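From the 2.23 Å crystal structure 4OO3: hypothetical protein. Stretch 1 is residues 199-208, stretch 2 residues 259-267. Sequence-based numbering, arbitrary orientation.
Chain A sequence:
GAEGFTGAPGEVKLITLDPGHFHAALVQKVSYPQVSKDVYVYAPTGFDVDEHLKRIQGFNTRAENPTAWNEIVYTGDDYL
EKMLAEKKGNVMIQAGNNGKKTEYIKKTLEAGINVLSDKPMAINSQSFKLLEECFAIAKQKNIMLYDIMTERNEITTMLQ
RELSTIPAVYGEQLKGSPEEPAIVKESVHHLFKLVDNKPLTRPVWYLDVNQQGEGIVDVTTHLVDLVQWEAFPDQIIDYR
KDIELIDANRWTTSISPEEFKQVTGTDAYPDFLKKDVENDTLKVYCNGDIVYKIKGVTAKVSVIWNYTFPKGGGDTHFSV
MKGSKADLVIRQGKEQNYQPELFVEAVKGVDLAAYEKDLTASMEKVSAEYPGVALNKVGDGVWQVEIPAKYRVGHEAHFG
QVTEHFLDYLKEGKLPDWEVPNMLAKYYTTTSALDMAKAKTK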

# COMPACT_ATOMS: atom_id res chain seq x y z
N PRO A 199 -8.14 22.19 -1.97
CA PRO A 199 -8.80 20.87 -1.93
C PRO A 199 -8.04 19.77 -2.69
O PRO A 199 -7.54 20.01 -3.78
CB PRO A 199 -10.15 21.12 -2.61
CG PRO A 199 -10.39 22.58 -2.46
CD PRO A 199 -9.05 23.24 -2.47
N LEU A 200 -7.94 18.58 -2.09
CA LEU A 200 -7.39 17.40 -2.77
C LEU A 200 -8.53 16.68 -3.48
O LEU A 200 -9.42 16.14 -2.83
CB LEU A 200 -6.70 16.46 -1.78
N THR A 201 -8.48 16.68 -4.81
CA THR A 201 -9.55 16.12 -5.64
C THR A 201 -9.27 14.67 -6.02
O THR A 201 -8.11 14.30 -6.21
CB THR A 201 -9.73 16.97 -6.92
OG1 THR A 201 -10.55 18.10 -6.62
CG2 THR A 201 -10.38 16.18 -8.06
N ARG A 202 -10.33 13.87 -6.13
CA ARG A 202 -10.23 12.50 -6.62
C ARG A 202 -11.04 12.32 -7.90
O ARG A 202 -12.04 12.99 -8.09
CB ARG A 202 -10.74 11.52 -5.56
CG ARG A 202 -9.92 11.53 -4.29
CD ARG A 202 -10.49 10.59 -3.24
NE ARG A 202 -9.74 10.67 -1.99
CZ ARG A 202 -8.56 10.09 -1.78
NH1 ARG A 202 -7.97 9.38 -2.73
NH2 ARG A 202 -7.96 10.22 -0.61
N PRO A 203 -10.60 11.42 -8.79
CA PRO A 203 -11.40 11.14 -9.99
C PRO A 203 -12.79 10.65 -9.63
O PRO A 203 -12.98 10.04 -8.57
CB PRO A 203 -10.60 10.04 -10.70
CG PRO A 203 -9.69 9.47 -9.67
CD PRO A 203 -9.38 10.59 -8.74
N VAL A 204 -13.77 10.92 -10.49
CA VAL A 204 -15.15 10.48 -10.26
C VAL A 204 -15.26 8.99 -10.01
O VAL A 204 -16.06 8.56 -9.17
CB VAL A 204 -16.11 10.86 -11.42
CG1 VAL A 204 -16.58 12.29 -11.26
CG2 VAL A 204 -15.48 10.63 -12.79
N TRP A 205 -14.46 8.20 -10.72
CA TRP A 205 -14.54 6.73 -10.63
C TRP A 205 -13.92 6.17 -9.36
O TRP A 205 -14.06 4.97 -9.09
CB TRP A 205 -13.93 6.04 -11.86
CG TRP A 205 -12.60 6.58 -12.25
CD1 TRP A 205 -12.35 7.50 -13.23
CD2 TRP A 205 -11.33 6.26 -11.67
NE1 TRP A 205 -11.01 7.77 -13.30
CE2 TRP A 205 -10.36 7.02 -12.35
CE3 TRP A 205 -10.92 5.40 -10.65
CZ2 TRP A 205 -9.00 6.95 -12.04
CZ3 TRP A 205 -9.57 5.33 -10.34
CH2 TRP A 205 -8.63 6.10 -11.03
N TYR A 206 -13.24 7.01 -8.58
CA TYR A 206 -12.69 6.58 -7.30
C TYR A 206 -13.79 6.07 -6.37
O TYR A 206 -13.58 5.15 -5.59
CB TYR A 206 -11.93 7.72 -6.60
CG TYR A 206 -11.27 7.28 -5.31
CD1 TYR A 206 -10.00 6.70 -5.31
CD2 TYR A 206 -11.92 7.43 -4.08
CE1 TYR A 206 -9.40 6.29 -4.13
CE2 TYR A 206 -11.32 7.02 -2.90
CZ TYR A 206 -10.06 6.45 -2.93
OH TYR A 206 -9.46 6.03 -1.76
N LEU A 207 -14.97 6.66 -6.48
CA LEU A 207 -16.10 6.28 -5.64
C LEU A 207 -16.95 5.16 -6.26
O LEU A 207 -17.95 4.73 -5.67
CB LEU A 207 -16.94 7.52 -5.35
CG LEU A 207 -16.18 8.60 -4.57
CD1 LEU A 207 -17.01 9.87 -4.45
CD2 LEU A 207 -15.80 8.11 -3.18
N ASP A 208 -16.55 4.68 -7.44
CA ASP A 208 -17.15 3.50 -8.06
C ASP A 208 -16.29 2.29 -7.70
O ASP A 208 -15.17 2.13 -8.21
CB ASP A 208 -17.22 3.68 -9.58
CG ASP A 208 -17.91 2.52 -10.30
OD1 ASP A 208 -18.37 1.55 -9.64
OD2 ASP A 208 -17.99 2.57 -11.54
N GLU A 259 -20.92 16.88 -0.79
CA GLU A 259 -19.66 16.20 -0.50
C GLU A 259 -19.07 15.61 -1.78
O GLU A 259 -17.88 15.75 -2.05
CB GLU A 259 -19.88 15.11 0.56
CG GLU A 259 -20.26 15.64 1.94
CD GLU A 259 -20.77 14.56 2.87
OE1 GLU A 259 -20.71 13.36 2.50
OE2 GLU A 259 -21.23 14.88 3.98
N PHE A 260 -19.91 14.98 -2.60
CA PHE A 260 -19.48 14.46 -3.89
C PHE A 260 -18.86 15.56 -4.76
O PHE A 260 -17.75 15.41 -5.26
CB PHE A 260 -20.63 13.79 -4.64
CG PHE A 260 -20.19 13.09 -5.88
CD1 PHE A 260 -19.75 11.78 -5.84
CD2 PHE A 260 -20.16 13.76 -7.09
CE1 PHE A 260 -19.31 11.14 -6.98
CE2 PHE A 260 -19.72 13.13 -8.24
CZ PHE A 260 -19.29 11.81 -8.18
N LYS A 261 -19.59 16.65 -4.93
CA LYS A 261 -19.10 17.80 -5.69
C LYS A 261 -17.73 18.25 -5.20
O LYS A 261 -16.80 18.41 -5.98
CB LYS A 261 -20.10 18.97 -5.59
CG LYS A 261 -19.71 20.23 -6.36
CD LYS A 261 -19.59 19.97 -7.85
CE LYS A 261 -19.39 21.25 -8.63
NZ LYS A 261 -19.42 21.01 -10.10
N GLN A 262 -17.61 18.42 -3.89
CA GLN A 262 -16.39 18.94 -3.30
C GLN A 262 -15.18 18.02 -3.52
O GLN A 262 -14.14 18.49 -3.96
CB GLN A 262 -16.58 19.19 -1.80
CG GLN A 262 -15.48 20.01 -1.16
CD GLN A 262 -15.66 20.15 0.35
OE1 GLN A 262 -16.30 19.32 1.00
NE2 GLN A 262 -15.08 21.20 0.91
N VAL A 263 -15.33 16.74 -3.22
CA VAL A 263 -14.21 15.78 -3.35
C VAL A 263 -13.83 15.44 -4.80
O VAL A 263 -12.67 15.12 -5.08
CB VAL A 263 -14.44 14.47 -2.55
CG1 VAL A 263 -15.63 13.68 -3.08
CG2 VAL A 263 -13.19 13.60 -2.55
N THR A 264 -14.80 15.49 -5.72
CA THR A 264 -14.53 15.16 -7.14
C THR A 264 -14.43 16.36 -8.06
O THR A 264 -13.69 16.33 -9.03
CB THR A 264 -15.58 14.20 -7.74
OG1 THR A 264 -16.81 14.90 -7.98
CG2 THR A 264 -15.81 12.99 -6.82
N GLY A 265 -15.20 17.41 -7.78
CA GLY A 265 -15.31 18.56 -8.69
C GLY A 265 -16.51 18.42 -9.61
O GLY A 265 -17.08 19.42 -10.04
N THR A 266 -16.90 17.18 -9.91
CA THR A 266 -18.03 16.90 -10.79
C THR A 266 -19.36 17.10 -10.07
O THR A 266 -19.45 16.94 -8.86
CB THR A 266 -17.98 15.44 -11.30
OG1 THR A 266 -16.69 15.20 -11.88
CG2 THR A 266 -19.05 15.16 -12.34
N ASP A 267 -20.38 17.43 -10.85
CA ASP A 267 -21.74 17.60 -10.33
C ASP A 267 -22.37 16.23 -10.04
O ASP A 267 -22.16 15.26 -10.78
CB ASP A 267 -22.58 18.39 -11.34
CG ASP A 267 -23.38 19.51 -10.70
OD1 ASP A 267 -22.91 20.09 -9.69
OD2 ASP A 267 -24.48 19.82 -11.21
O HOH W 1 -12.10 14.48 -10.46

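The end of a helix (259-264) packs against an extended segment that turns into a short 3-10 segment at 204-207, and Val-263, Val-204 and Thr-264 cover the most surface. Val-263 lies in the last turn of the helix, where its carbonyl has no helical amide to receive. The backbone of the other stretch supplies one instead: Arg-202 N donates to Val-263 O at 2.9 Å and 166°, the single direct hydrogen bond across the contact. The same oxygen lies 3.3 Å from Thr-201 CA in a CA-H...O contact, and a second such contact joins Thr-264 CA to Arg-202 O at 3.4 Å. A water donates to both Arg-202 O and Thr-264 O, 2.8 Å from each, linking two carbonyls that could not bond to each other directly.

Beyond this polar seam the contact is largely apolar. Val-204 CG1 sits 4.1 Å from Phe-260 CZ and 3.0 Å from Thr-266 OG1, a tight approach with no hydrogen bond. Leu-207 CD1 reaches Phe-260 CD1 at 3.6 Å and Val-263 CG1 at 4.3 Å. Thr-264 adds its methyl, CG2, 4.1 Å from Leu-207 CD1, and its OG1 donates to Phe-260 O at 2.9 Å and accepts from Thr-266 N at 3.0 Å, tying the helix end to the residues that follow.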